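Long-range contacts in amino acid ABC superfamily ATP binding cassette transporter, binding protein (Streptococcus pneumoniae, PDB 4H5G), which binds L-arginine and probably delivers it, as a putative membrane-anchored lipoprotein, to an amino acid ABC transporter: residues 25-30 with 236-241; 101-106 with 167-172; 106-111 with 183-188; 114-119 with 187-192; 127-132 with 151-156. All coordinates share one frame; numbering follows the deposited sequence.

How the contacts relate
Contacts 2, 3 and 5 belong to one mixed sheet and the helices on it, and illustrate how chemistry follows depth. Contact 2, between the strands 103-108 and 167-171, is the buried core: paired backbones, stacked rings and an aspartate that binds the arginine. Contact 3 continues strand 103-108 outward to strand 185-187, sharing Leu106 with contact 2, and is only partly buried, its outer end using a lysine and backbone carbonyls. Contact 4 shares Val187 and Ala188 with contact 3, yet relies on aliphatic packing and water bridges. Contact 5, partly buried, joins strand 125-129 to helix 153-162 and also reaches the ligand. Contact 1 stands apart from this sheet, tying the C-terminal tail to strand 27-31.

Contact 1 of 5, residues 25-30 with 236-241; sequences FEFQSL and ASLTEV
Ser29 OG lies anti to its backbone N (chi1 -170°) and reaches the carbonyl of Thr239, while chi1 of Phe27 (58°) puts CG between its own N and carbonyl carbon. The hydroxyl gives a short hydrogen bond, Ser29 OG to Thr239 O at 2.6 Å. Leu238 CB meets the edge of the Phe27 ring in plane, 4.0 Å from Phe27 CZ, and the two side chains cross at about a right angle. In the conformer described, Glu240 CB and CG lie near Phe27 CD2. The last modelled residue, Val241, is held through its backbone: Val241 N donates to Gln28 O at 2.9 Å, and Glu240 CA makes a CH contact with the same oxygen. A water bridges Leu30 N and Thr239 O, which thus accepts from both a hydroxyl and a water. Residues 238-241 run at 90° to residues 27-30, and this C-terminal tail is secured by a few polar bonds beside the Phe27-Leu238 contact, without continuous strand pairing.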
# COMPACT_ATOMS: atom_id res chain seq x y z
N PHE A 25 0.77 -5.01 -4.00
CA PHE A 25 1.89 -4.46 -3.22
C PHE A 25 2.39 -5.45 -2.17
O PHE A 25 3.57 -5.76 -2.10
CB PHE A 25 1.47 -3.15 -2.53
CG PHE A 25 1.25 -2.01 -3.48
CD1 PHE A 25 2.32 -1.31 -4.01
CD2 PHE A 25 -0.03 -1.63 -3.84
CE1 PHE A 25 2.11 -0.26 -4.88
CE2 PHE A 25 -0.24 -0.58 -4.70
CZ PHE A 25 0.83 0.11 -5.22
N GLU A 26 1.47 -5.92 -1.33
CA GLU A 26 1.77 -6.99 -0.37
C GLU A 26 0.49 -7.75 -0.03
O GLU A 26 -0.57 -7.15 0.15
CB GLU A 26 2.41 -6.45 0.91
CG GLU A 26 1.67 -5.28 1.55
CD GLU A 26 2.17 -3.95 1.04
OE1 GLU A 26 3.38 -3.87 0.71
OE2 GLU A 26 1.38 -2.99 0.95
N PHE A 27 0.61 -9.07 0.08
CA PHE A 27 -0.53 -9.92 0.35
C PHE A 27 -0.07 -11.32 0.73
O PHE A 27 1.12 -11.60 0.70
CB PHE A 27 -1.51 -9.98 -0.84
CG PHE A 27 -0.90 -10.47 -2.14
CD1 PHE A 27 -0.05 -9.66 -2.88
CD2 PHE A 27 -1.21 -11.72 -2.65
CE1 PHE A 27 0.48 -10.09 -4.09
CE2 PHE A 27 -0.68 -12.16 -3.86
CZ PHE A 27 0.17 -11.35 -4.58
N GLN A 28 -1.02 -12.17 1.08
CA GLN A 28 -0.69 -13.54 1.47
C GLN A 28 -0.94 -14.48 0.32
O GLN A 28 -1.98 -14.41 -0.33
CB GLN A 28 -1.56 -13.97 2.66
CG GLN A 28 -1.52 -12.98 3.79
CD GLN A 28 -0.78 -13.51 4.99
OE1 GLN A 28 0.36 -13.96 4.88
NE2 GLN A 28 -1.43 -13.47 6.15
N SER A 29 0.00 -15.39 0.10
CA SER A 29 -0.13 -16.38 -0.96
C SER A 29 0.46 -17.71 -0.53
O SER A 29 1.43 -17.76 0.23
CB SER A 29 0.55 -15.87 -2.24
OG SER A 29 0.24 -16.70 -3.34
N LEU A 30 -0.15 -18.79 -1.02
CA LEU A 30 0.32 -20.15 -0.77
C LEU A 30 1.55 -20.41 -1.63
O LEU A 30 1.43 -20.65 -2.83
CB LEU A 30 -0.78 -21.14 -1.13
CG LEU A 30 -1.50 -22.00 -0.08
CD1 LEU A 30 -1.13 -23.47 -0.25
CD2 LEU A 30 -1.20 -21.53 1.34
N ALA A 236 0.69 -10.01 -9.87
CA ALA A 236 -0.67 -10.15 -10.40
C ALA A 236 -1.02 -11.58 -10.81
O ALA A 236 -2.20 -11.91 -10.92
CB ALA A 236 -0.90 -9.18 -11.54
N SER A 237 -0.02 -12.42 -11.03
CA SER A 237 -0.26 -13.79 -11.47
C SER A 237 -0.32 -14.77 -10.31
O SER A 237 -0.53 -15.96 -10.51
CB SER A 237 0.81 -14.23 -12.48
OG SER A 237 1.99 -14.66 -11.83
N LEU A 238 -0.16 -14.27 -9.09
CA LEU A 238 -0.26 -15.10 -7.89
C LEU A 238 -1.68 -15.12 -7.33
O LEU A 238 -2.41 -14.13 -7.44
CB LEU A 238 0.69 -14.59 -6.80
CG LEU A 238 2.17 -14.53 -7.14
CD1 LEU A 238 2.98 -14.21 -5.89
CD2 LEU A 238 2.65 -15.83 -7.80
N THR A 239 -2.06 -16.23 -6.72
CA THR A 239 -3.35 -16.34 -6.05
C THR A 239 -3.20 -15.90 -4.60
O THR A 239 -2.22 -16.25 -3.93
CB THR A 239 -3.86 -17.79 -6.08
OG1 THR A 239 -4.02 -18.21 -7.44
CG2 THR A 239 -5.19 -17.92 -5.35
N GLU A 240 -4.17 -15.15 -4.08
CA GLU A 240 -4.17 -14.67 -2.70
C GLU A 240 -4.99 -15.60 -1.80
O GLU A 240 -5.98 -16.18 -2.24
CB GLU A 240 -4.75 -13.24 -2.63
CG GLU A 240 -4.70 -12.60 -1.23
CD GLU A 240 -5.18 -11.15 -1.20
OE1 GLU A 240 -5.48 -10.59 -2.28
OE2 GLU A 240 -5.25 -10.56 -0.11
N VAL A 241 -4.61 -15.69 -0.53
CA VAL A 241 -5.34 -16.49 0.44
C VAL A 241 -6.65 -15.81 0.81
O VAL A 241 -6.66 -14.67 1.28
CB VAL A 241 -4.50 -16.70 1.71
CG1 VAL A 241 -5.33 -17.33 2.81
CG2 VAL A 241 -3.27 -17.55 1.38
O HOH W 1 -3.76 -11.05 2.02
O HOH W 2 -2.72 -18.69 -2.42

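Contact 2 of 5, residues 101-106 with 167-172; sequences NKISFL and AVHMDE. With ARG (arginine), chain L.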
# COMPACT_ATOMS: atom_id res chain seq x y z
N ASN A 101 0.93 6.05 -8.47
CA ASN A 101 -0.31 5.58 -9.08
C ASN A 101 -1.51 6.44 -8.67
O ASN A 101 -1.39 7.32 -7.81
CB ASN A 101 -0.56 4.11 -8.74
CG ASN A 101 -0.57 3.86 -7.26
OD1 ASN A 101 0.40 3.34 -6.69
ND2 ASN A 101 -1.66 4.23 -6.60
N LYS A 102 -2.64 6.19 -9.31
CA LYS A 102 -3.88 6.92 -9.03
C LYS A 102 -4.65 6.24 -7.91
O LYS A 102 -4.26 5.18 -7.43
CB LYS A 102 -4.76 6.96 -10.28
CG LYS A 102 -4.08 7.58 -11.47
CD LYS A 102 -3.71 9.02 -11.19
CE LYS A 102 -3.09 9.67 -12.41
NZ LYS A 102 -3.96 9.50 -13.60
N ILE A 103 -5.75 6.87 -7.51
CA ILE A 103 -6.61 6.31 -6.48
C ILE A 103 -8.01 6.14 -7.08
O ILE A 103 -8.50 7.02 -7.79
CB ILE A 103 -6.61 7.22 -5.24
CG1 ILE A 103 -5.16 7.45 -4.80
CG2 ILE A 103 -7.47 6.61 -4.14
CD1 ILE A 103 -4.96 8.36 -3.63
N SER A 104 -8.63 5.00 -6.80
CA SER A 104 -9.86 4.59 -7.47
C SER A 104 -10.90 4.06 -6.51
O SER A 104 -10.61 3.77 -5.35
CB SER A 104 -9.54 3.49 -8.48
OG SER A 104 -8.54 3.89 -9.38
N PHE A 105 -12.11 3.87 -7.03
CA PHE A 105 -13.15 3.20 -6.27
C PHE A 105 -13.40 1.84 -6.89
O PHE A 105 -13.52 1.71 -8.11
CB PHE A 105 -14.46 4.00 -6.32
CG PHE A 105 -14.42 5.29 -5.55
CD1 PHE A 105 -14.69 5.30 -4.20
CD2 PHE A 105 -14.15 6.49 -6.18
CE1 PHE A 105 -14.67 6.49 -3.49
CE2 PHE A 105 -14.11 7.68 -5.47
CZ PHE A 105 -14.38 7.68 -4.13
N LEU A 106 -13.46 0.81 -6.04
CA LEU A 106 -13.89 -0.51 -6.47
C LEU A 106 -15.40 -0.60 -6.22
O LEU A 106 -15.87 -0.26 -5.13
CB LEU A 106 -13.16 -1.58 -5.65
CG LEU A 106 -13.42 -3.04 -6.04
CD1 LEU A 106 -12.78 -3.37 -7.40
CD2 LEU A 106 -12.87 -3.99 -4.94
N ALA A 167 -19.05 1.19 -2.56
CA ALA A 167 -17.82 1.59 -3.23
C ALA A 167 -16.70 1.63 -2.20
O ALA A 167 -16.90 2.13 -1.11
CB ALA A 167 -17.99 2.95 -3.87
N VAL A 168 -15.54 1.10 -2.57
CA VAL A 168 -14.39 1.12 -1.66
C VAL A 168 -13.27 1.93 -2.30
O VAL A 168 -12.84 1.63 -3.41
CB VAL A 168 -13.87 -0.29 -1.38
CG1 VAL A 168 -12.74 -0.23 -0.33
CG2 VAL A 168 -14.98 -1.20 -0.87
N HIS A 169 -12.79 2.96 -1.59
CA HIS A 169 -11.70 3.80 -2.10
C HIS A 169 -10.36 3.15 -1.79
O HIS A 169 -10.12 2.73 -0.65
CB HIS A 169 -11.76 5.18 -1.44
CG HIS A 169 -11.24 6.30 -2.29
ND1 HIS A 169 -10.60 7.40 -1.76
CD2 HIS A 169 -11.29 6.50 -3.63
CE1 HIS A 169 -10.27 8.23 -2.74
NE2 HIS A 169 -10.69 7.71 -3.88
N MET A 170 -9.47 3.07 -2.78
CA MET A 170 -8.18 2.38 -2.59
C MET A 170 -7.19 2.75 -3.69
O MET A 170 -7.58 3.32 -4.70
CB MET A 170 -8.38 0.86 -2.57
CG MET A 170 -8.87 0.31 -3.92
SD MET A 170 -9.18 -1.47 -3.89
CE MET A 170 -10.56 -1.57 -2.77
N ASP A 171 -5.92 2.42 -3.51
CA ASP A 171 -4.95 2.66 -4.58
C ASP A 171 -5.36 1.90 -5.84
O ASP A 171 -5.79 0.76 -5.76
CB ASP A 171 -3.54 2.26 -4.13
CG ASP A 171 -2.95 3.27 -3.17
OD1 ASP A 171 -2.43 4.30 -3.65
OD2 ASP A 171 -3.03 3.06 -1.94
N GLU A 172 -5.24 2.54 -7.00
CA GLU A 172 -5.71 1.92 -8.26
C GLU A 172 -5.19 0.49 -8.56
O GLU A 172 -5.99 -0.37 -8.97
CB GLU A 172 -5.47 2.85 -9.46
CG GLU A 172 -5.77 2.17 -10.80
CD GLU A 172 -5.94 3.14 -11.94
OE1 GLU A 172 -4.93 3.51 -12.57
OE2 GLU A 172 -7.09 3.54 -12.22
N ARG L . -1.43 4.61 -0.15
CA ARG L . -2.35 4.75 0.99
C ARG L . -1.67 5.41 2.16
O ARG L . -0.43 5.48 2.26
CB ARG L . -2.91 3.38 1.42
CG ARG L . -1.86 2.30 1.65
CD ARG L . -2.47 1.05 2.29
NE ARG L . -1.50 -0.06 2.36
CZ ARG L . -1.77 -1.28 2.81
NH1 ARG L . -0.82 -2.21 2.82
NH2 ARG L . -2.99 -1.56 3.26
OXT ARG L . -2.35 5.92 3.06
O HOH W 3 -2.63 4.30 -11.55
O HOH W 4 -10.42 8.49 -6.49
O HOH W 5 -9.24 4.49 -11.65
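Ile103 to Leu106 and Ala167 to Asp171 pair as antiparallel strands in the mixed sheet of a type II periplasmic binding protein fold, a buried contact whose end reaches the arginine site. Leu106 and Val168, like Ser104 and Met170, are hydrogen-bonded pairs; Ser104 N to Met170 O measures 2.9 Å. Between them, Phe105 and His169 form an offset stack on one face of the sheet, planes 26° apart, with His169 CD2 3.3 Å above the centre of the phenyl ring. In one of its two conformers Ile103 lays CG2 over a face of the imidazole, 3.6 Å from the His169 ring centroid, a CH-pi contact; His169 ND1 is bonded to Pro134 O. At the ligand end Asn101 OD1 is hydrogen-bonded to Asn200, and Asn101 ND2 donates to the anti lone pair of Asp171 OD1 at 3.0 Å, the amide and carboxylate planes 85° apart. Asp171 OD2, also bonded to Tyr22, accepts from the ligand's amino group, 2.9 Å from arginine N.

Contact 3 of 5, residues 106-111 with 183-188; sequences LVHKAD and AGLAVA. Unlike the reference sequence in segment 106-111: His108 (reference Arg).
Lys109 and Ala183 meet where strand 103-108 leaves its neighbour, strand 185-187, at the edge of the mixed sheet. The lysine starts with CG anti to the backbone N (chi1 -165°), runs on extended to CD, then bends at chi3 (-68°), placing CE beside Leu185 O and Ala183 O. Its ammonium group ends at the carbonyl, Lys109 NZ to Ala183 O at 2.5 Å, a distance too short to be trusted in detail, with Ala183 in two conformers; a water links the same nitrogen to Leu185 O. The lysine's own backbone N donates to Gly184 O at 2.7 Å, in one of two conformers of the glycine.

Further in, the strands pair antiparallel through Val107 and Ala186, with Val107 N to Ala186 O at 2.9 Å. Val107 places CG1 anti to its carbonyl carbon (chi1 -64°), and both methyls lie 4.1 Å from Ala188 CB. On the other face Leu106 CD1 rests against Ala186 O and Leu185 CB, in a layer that Leu160 of helix 153-162 also covers. His108, which differs from the reference sequence, has NE2 bonded to Leu160 O, while a water in the plane of its ring joins ND1 to Gly184 O in the same glycine conformer.

Along one strand pair, then, the backbone pairing of Val107 with Ala186 and its apolar flanks give way to polar contacts with the carbonyls of the loop before strand 185-187.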
# COMPACT_ATOMS: atom_id res chain seq x y z
N LEU A 106 -13.46 0.81 -6.04
CA LEU A 106 -13.89 -0.51 -6.47
C LEU A 106 -15.40 -0.60 -6.22
O LEU A 106 -15.87 -0.26 -5.13
CB LEU A 106 -13.16 -1.58 -5.65
CG LEU A 106 -13.42 -3.04 -6.04
CD1 LEU A 106 -12.78 -3.37 -7.40
CD2 LEU A 106 -12.87 -3.99 -4.94
N VAL A 107 -16.15 -1.03 -7.24
CA VAL A 107 -17.60 -1.16 -7.15
C VAL A 107 -18.06 -2.48 -7.77
O VAL A 107 -17.27 -3.23 -8.34
CB VAL A 107 -18.32 0.01 -7.89
CG1 VAL A 107 -18.03 1.36 -7.23
CG2 VAL A 107 -17.94 0.03 -9.40
N HIS A 108 -19.35 -2.76 -7.67
CA HIS A 108 -19.94 -3.88 -8.39
C HIS A 108 -19.95 -3.55 -9.88
O HIS A 108 -20.20 -2.41 -10.27
CB HIS A 108 -21.36 -4.15 -7.91
CG HIS A 108 -21.43 -4.78 -6.56
ND1 HIS A 108 -21.33 -6.14 -6.36
CD2 HIS A 108 -21.59 -4.23 -5.33
CE1 HIS A 108 -21.42 -6.40 -5.07
NE2 HIS A 108 -21.57 -5.26 -4.42
N LYS A 109 -19.68 -4.56 -10.71
CA LYS A 109 -19.72 -4.38 -12.17
C LYS A 109 -21.05 -3.79 -12.62
O LYS A 109 -21.09 -2.95 -13.52
CB LYS A 109 -19.46 -5.73 -12.85
CG LYS A 109 -19.11 -5.64 -14.33
CD LYS A 109 -18.54 -6.97 -14.84
CE LYS A 109 -17.18 -7.27 -14.22
NZ LYS A 109 -16.75 -8.68 -14.45
N ALA A 110 -22.15 -4.22 -12.00
CA ALA A 110 -23.48 -3.76 -12.40
C ALA A 110 -23.68 -2.27 -12.11
O ALA A 110 -24.64 -1.67 -12.60
CB ALA A 110 -24.57 -4.60 -11.74
N ASP A 111 -22.78 -1.69 -11.31
CA ASP A 111 -22.92 -0.30 -10.86
C ASP A 111 -21.96 0.66 -11.53
O ASP A 111 -21.91 1.84 -11.16
CB ASP A 111 -22.71 -0.21 -9.34
CG ASP A 111 -23.87 -0.73 -8.54
OD1 ASP A 111 -24.98 -0.88 -9.11
OD2 ASP A 111 -23.67 -0.98 -7.33
N ALA A 183 -15.17 -11.94 -10.26
CA ALA A 183 -16.16 -11.77 -11.32
C ALA A 183 -17.07 -10.52 -11.27
O ALA A 183 -17.29 -9.87 -12.29
CB ALA A 183 -17.02 -13.03 -11.44
N GLY A 184 -17.60 -10.21 -10.09
CA GLY A 184 -18.65 -9.21 -9.97
C GLY A 184 -18.19 -7.79 -9.71
O GLY A 184 -19.01 -6.91 -9.46
N LEU A 185 -16.88 -7.57 -9.80
CA LEU A 185 -16.26 -6.31 -9.36
C LEU A 185 -15.62 -5.55 -10.51
O LEU A 185 -15.22 -6.13 -11.52
CB LEU A 185 -15.23 -6.57 -8.26
CG LEU A 185 -15.82 -7.35 -7.08
CD1 LEU A 185 -14.76 -7.65 -6.01
CD2 LEU A 185 -17.01 -6.61 -6.48
N ALA A 186 -15.52 -4.23 -10.35
CA ALA A 186 -14.97 -3.38 -11.39
C ALA A 186 -14.46 -2.08 -10.81
O ALA A 186 -14.81 -1.71 -9.70
CB ALA A 186 -16.02 -3.11 -12.46
N VAL A 187 -13.61 -1.39 -11.56
CA VAL A 187 -13.14 -0.08 -11.14
C VAL A 187 -14.09 0.98 -11.68
O VAL A 187 -14.40 1.00 -12.87
CB VAL A 187 -11.72 0.15 -11.67
CG1 VAL A 187 -11.19 1.52 -11.22
CG2 VAL A 187 -10.79 -0.99 -11.22
N ALA A 188 -14.58 1.86 -10.80
CA ALA A 188 -15.51 2.93 -11.19
C ALA A 188 -14.81 3.90 -12.14
O ALA A 188 -13.59 4.02 -12.11
CB ALA A 188 -16.01 3.66 -9.96
O HOH W 6 -21.15 -8.19 -8.15
O HOH W 7 -14.47 -8.46 -12.52
O HOH W 8 -22.34 -6.80 -10.35

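Contact 4 of 5, residues 114-119 with 187-192; sequences KYKDLT and VATVSL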
# COMPACT_ATOMS: atom_id res chain seq x y z
N LYS A 114 -23.61 3.51 -12.98
CA LYS A 114 -24.33 4.25 -11.96
C LYS A 114 -23.46 5.32 -11.30
O LYS A 114 -23.89 6.46 -11.13
CB LYS A 114 -24.83 3.27 -10.91
CG LYS A 114 -25.56 3.91 -9.77
CD LYS A 114 -25.99 2.84 -8.79
CE LYS A 114 -26.79 3.43 -7.66
NZ LYS A 114 -27.28 2.32 -6.80
N TYR A 115 -22.24 4.95 -10.93
CA TYR A 115 -21.34 5.86 -10.22
C TYR A 115 -20.44 6.60 -11.18
O TYR A 115 -19.25 6.35 -11.25
CB TYR A 115 -20.53 5.09 -9.16
CG TYR A 115 -21.44 4.55 -8.09
CD1 TYR A 115 -22.26 5.40 -7.37
CD2 TYR A 115 -21.52 3.18 -7.82
CE1 TYR A 115 -23.11 4.93 -6.40
CE2 TYR A 115 -22.38 2.69 -6.85
CZ TYR A 115 -23.17 3.57 -6.14
OH TYR A 115 -24.04 3.12 -5.17
N LYS A 116 -21.04 7.52 -11.92
CA LYS A 116 -20.29 8.28 -12.92
C LYS A 116 -19.74 9.60 -12.42
O LYS A 116 -18.81 10.13 -13.02
CB LYS A 116 -21.15 8.52 -14.16
CG LYS A 116 -21.19 7.31 -15.06
CD LYS A 116 -21.39 7.70 -16.50
CE LYS A 116 -22.59 6.99 -17.03
NZ LYS A 116 -23.66 7.11 -16.02
N ASP A 117 -20.30 10.13 -11.34
CA ASP A 117 -19.82 11.40 -10.81
C ASP A 117 -19.71 11.36 -9.30
O ASP A 117 -20.08 10.37 -8.67
CB ASP A 117 -20.71 12.56 -11.28
CG ASP A 117 -22.11 12.55 -10.64
OD1 ASP A 117 -22.52 11.52 -10.06
OD2 ASP A 117 -22.79 13.58 -10.75
N LEU A 118 -19.18 12.43 -8.72
CA LEU A 118 -19.05 12.49 -7.27
C LEU A 118 -20.40 12.62 -6.57
O LEU A 118 -20.57 12.12 -5.45
CB LEU A 118 -18.13 13.63 -6.87
CG LEU A 118 -16.70 13.51 -7.37
CD1 LEU A 118 -15.80 14.51 -6.67
CD2 LEU A 118 -16.20 12.09 -7.17
N THR A 119 -21.35 13.29 -7.21
CA THR A 119 -22.67 13.46 -6.61
C THR A 119 -23.32 12.09 -6.37
O THR A 119 -23.93 11.86 -5.33
CB THR A 119 -23.59 14.37 -7.47
OG1 THR A 119 -23.02 15.68 -7.53
CG2 THR A 119 -24.99 14.47 -6.86
N VAL A 187 -13.61 -1.39 -11.56
CA VAL A 187 -13.14 -0.08 -11.14
C VAL A 187 -14.09 0.98 -11.68
O VAL A 187 -14.40 1.00 -12.87
CB VAL A 187 -11.72 0.15 -11.67
CG1 VAL A 187 -11.19 1.52 -11.22
CG2 VAL A 187 -10.79 -0.99 -11.22
N ALA A 188 -14.58 1.86 -10.80
CA ALA A 188 -15.51 2.93 -11.19
C ALA A 188 -14.81 3.90 -12.14
O ALA A 188 -13.59 4.02 -12.11
CB ALA A 188 -16.01 3.66 -9.96
N THR A 189 -15.58 4.59 -12.98
CA THR A 189 -15.02 5.56 -13.93
C THR A 189 -14.86 6.95 -13.32
O THR A 189 -14.43 7.88 -14.00
CB THR A 189 -15.88 5.69 -15.19
OG1 THR A 189 -17.21 6.08 -14.81
CG2 THR A 189 -15.95 4.37 -15.95
N VAL A 190 -15.24 7.09 -12.06
CA VAL A 190 -15.18 8.38 -11.38
C VAL A 190 -14.02 8.33 -10.40
O VAL A 190 -13.78 7.29 -9.80
CB VAL A 190 -16.50 8.66 -10.62
CG1 VAL A 190 -16.85 7.50 -9.68
CG2 VAL A 190 -16.42 9.95 -9.86
N SER A 191 -13.28 9.42 -10.25
CA SER A 191 -12.23 9.46 -9.24
C SER A 191 -12.16 10.81 -8.54
O SER A 191 -12.56 11.83 -9.10
CB SER A 191 -10.87 9.07 -9.84
OG SER A 191 -10.48 9.97 -10.84
N LEU A 192 -11.67 10.81 -7.31
CA LEU A 192 -11.54 12.04 -6.54
C LEU A 192 -10.36 12.87 -7.05
O LEU A 192 -9.49 12.36 -7.74
CB LEU A 192 -11.37 11.73 -5.05
CG LEU A 192 -12.67 11.24 -4.41
CD1 LEU A 192 -12.53 11.11 -2.91
CD2 LEU A 192 -13.79 12.20 -4.73
O HOH W 9 -18.34 4.21 -12.35
O HOH W 10 -17.56 8.64 -15.07
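The backbone of Tyr115 and Lys116 lies against Val190 across two irregular segments, whose nearest CA atoms, those of Lys116 and Val190, are 5.3 Å apart. Tyr115 centres an inverse gamma turn, and helix 118-122 starts just after Asp117, its N-cap residue. Two waters bridge the backbones: one donates to Tyr115 O and accepts from Thr189 N, 2.9 Å from that nitrogen, while the other lies between Lys116 O and Thr189 OG1. Val190 is the central side chain. Its CG1 sits between the backbone N and the carbonyl carbon (chi1 53°), 3.1 Å from Tyr115 O, and CG2 turns towards the helix start. There Leu118 CD2 touches both Val190 CG2 and Leu192 CD2, each at 3.4 Å, tighter than usual for carbon pairs; Leu118 crosses both partners obliquely. Leu142 lies against Leu118 and Leu192, and Leu121 against Val190, extending the apolar cluster. The arrangement is apolar packing of a loop, the one after edge strand 185-187, against the first turn of helix 118-122 in a type II periplasmic binding protein fold.

Contact 5 of 5, residues 127-132 with 151-156; sequences AAQKGT and TNMGEA. With ARG (arginine), chain L; SO4 (sulfate ion), chain C.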
# COMPACT_ATOMS: atom_id res chain seq x y z
N ALA A 127 -16.62 2.86 1.73
CA ALA A 127 -15.66 2.33 2.71
C ALA A 127 -14.24 2.76 2.33
O ALA A 127 -13.91 2.90 1.16
CB ALA A 127 -15.76 0.81 2.78
N ALA A 128 -13.40 2.97 3.34
CA ALA A 128 -11.98 3.23 3.11
C ALA A 128 -11.20 2.70 4.30
O ALA A 128 -11.79 2.39 5.33
CB ALA A 128 -11.72 4.70 2.91
N GLN A 129 -9.89 2.61 4.16
CA GLN A 129 -9.06 1.99 5.19
C GLN A 129 -8.62 3.01 6.24
O GLN A 129 -8.19 4.11 5.90
CB GLN A 129 -7.83 1.34 4.55
CG GLN A 129 -6.93 0.59 5.52
CD GLN A 129 -6.00 -0.37 4.79
OE1 GLN A 129 -5.50 -0.07 3.70
NE2 GLN A 129 -5.77 -1.54 5.39
N LYS A 130 -8.74 2.65 7.51
CA LYS A 130 -8.34 3.54 8.61
C LYS A 130 -6.90 3.95 8.48
O LYS A 130 -6.04 3.11 8.23
CB LYS A 130 -8.49 2.83 9.96
CG LYS A 130 -9.93 2.62 10.40
CD LYS A 130 -10.01 1.97 11.79
CE LYS A 130 -11.47 1.86 12.23
NZ LYS A 130 -11.65 1.23 13.57
N GLY A 131 -6.65 5.25 8.67
CA GLY A 131 -5.30 5.78 8.70
C GLY A 131 -4.69 6.01 7.33
O GLY A 131 -3.47 6.12 7.24
N THR A 132 -5.51 6.10 6.28
CA THR A 132 -4.97 6.18 4.91
C THR A 132 -5.34 7.44 4.15
O THR A 132 -6.29 8.15 4.50
CB THR A 132 -5.39 4.97 4.03
OG1 THR A 132 -6.79 5.05 3.73
CG2 THR A 132 -5.06 3.62 4.70
N THR A 151 -10.37 -1.26 9.40
CA THR A 151 -8.94 -1.48 9.62
C THR A 151 -8.27 -2.25 8.48
O THR A 151 -7.19 -1.88 8.03
CB THR A 151 -8.72 -2.25 10.94
OG1 THR A 151 -9.27 -1.49 12.02
CG2 THR A 151 -7.25 -2.46 11.19
N ASN A 152 -8.91 -3.32 8.02
CA ASN A 152 -8.35 -4.27 7.03
C ASN A 152 -9.02 -4.08 5.67
O ASN A 152 -10.25 -4.05 5.59
CB ASN A 152 -8.60 -5.70 7.52
CG ASN A 152 -7.89 -6.77 6.69
OD1 ASN A 152 -8.35 -7.18 5.61
ND2 ASN A 152 -6.78 -7.26 7.22
N MET A 153 -8.24 -3.98 4.59
CA MET A 153 -8.81 -3.79 3.25
C MET A 153 -9.65 -4.97 2.79
O MET A 153 -10.65 -4.79 2.10
CB MET A 153 -7.72 -3.47 2.21
CG MET A 153 -8.29 -3.25 0.80
SD MET A 153 -9.57 -1.97 0.73
CE MET A 153 -8.57 -0.52 1.03
N GLY A 154 -9.25 -6.18 3.18
CA GLY A 154 -10.03 -7.37 2.83
C GLY A 154 -11.43 -7.31 3.40
O GLY A 154 -12.40 -7.75 2.76
N GLU A 155 -11.56 -6.76 4.60
CA GLU A 155 -12.88 -6.62 5.23
C GLU A 155 -13.72 -5.58 4.49
O GLU A 155 -14.93 -5.77 4.32
CB GLU A 155 -12.75 -6.27 6.72
CG GLU A 155 -14.08 -5.92 7.41
CD GLU A 155 -15.09 -7.07 7.44
OE1 GLU A 155 -14.68 -8.24 7.29
OE2 GLU A 155 -16.30 -6.80 7.63
N ALA A 156 -13.09 -4.50 4.03
CA ALA A 156 -13.81 -3.50 3.23
C ALA A 156 -14.40 -4.15 1.99
O ALA A 156 -15.56 -3.93 1.65
CB ALA A 156 -12.90 -2.34 2.86
N ARG L . -1.43 4.61 -0.15
CA ARG L . -2.35 4.75 0.99
C ARG L . -1.67 5.41 2.16
O ARG L . -0.43 5.48 2.26
CB ARG L . -2.91 3.38 1.42
CG ARG L . -1.86 2.30 1.65
CD ARG L . -2.47 1.05 2.29
NE ARG L . -1.50 -0.06 2.36
CZ ARG L . -1.77 -1.28 2.81
NH1 ARG L . -0.82 -2.21 2.82
NH2 ARG L . -2.99 -1.56 3.26
OXT ARG L . -2.35 5.92 3.06
S SO4 C . -12.68 -2.53 12.46
O1 SO4 C . -12.38 -2.33 11.05
O2 SO4 C . -13.59 -1.48 12.92
O3 SO4 C . -13.31 -3.84 12.62
O4 SO4 C . -11.44 -2.48 13.25
O HOH W 11 -5.67 0.29 8.89
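Gln129 reaches across to Thr151 with an extended side chain, CG anti to the backbone N (chi1 -177°), and its amide serves a different partner at each end. Gln129 NE2 donates to Thr151 O at 3.0 Å, with the acceptor in the amide plane and the N-H nearly straight at 171°; it also bonds Asp21 weakly. Gln129 OE1 takes a hydrogen bond from the ligand, 3.0 Å from arginine NH2; the bond to Thr151 fixes the amide's flip, leaving OE1 turned to the guanidinium. Met153, bent at chi2 and chi3, brings CE to 4.0 Å from Gln129 CB. Lys130 crosses Thr151 obliquely, CD 3.5 Å from Thr151 OG1. That hydroxyl and Thr151 N both bond a sulfate, probably from the crystallisation liquor, which Lys130 NZ bonds only weakly. Deeper in, Ala127 CB and Ala156 CB meet at 4.3 Å. Here helix 153-162, with Asn152 at its N-cap position, its capping bonds weak, packs against strand 125-129, between strands 146-150 and 167-171; Met153 also touches Val168 of the latter.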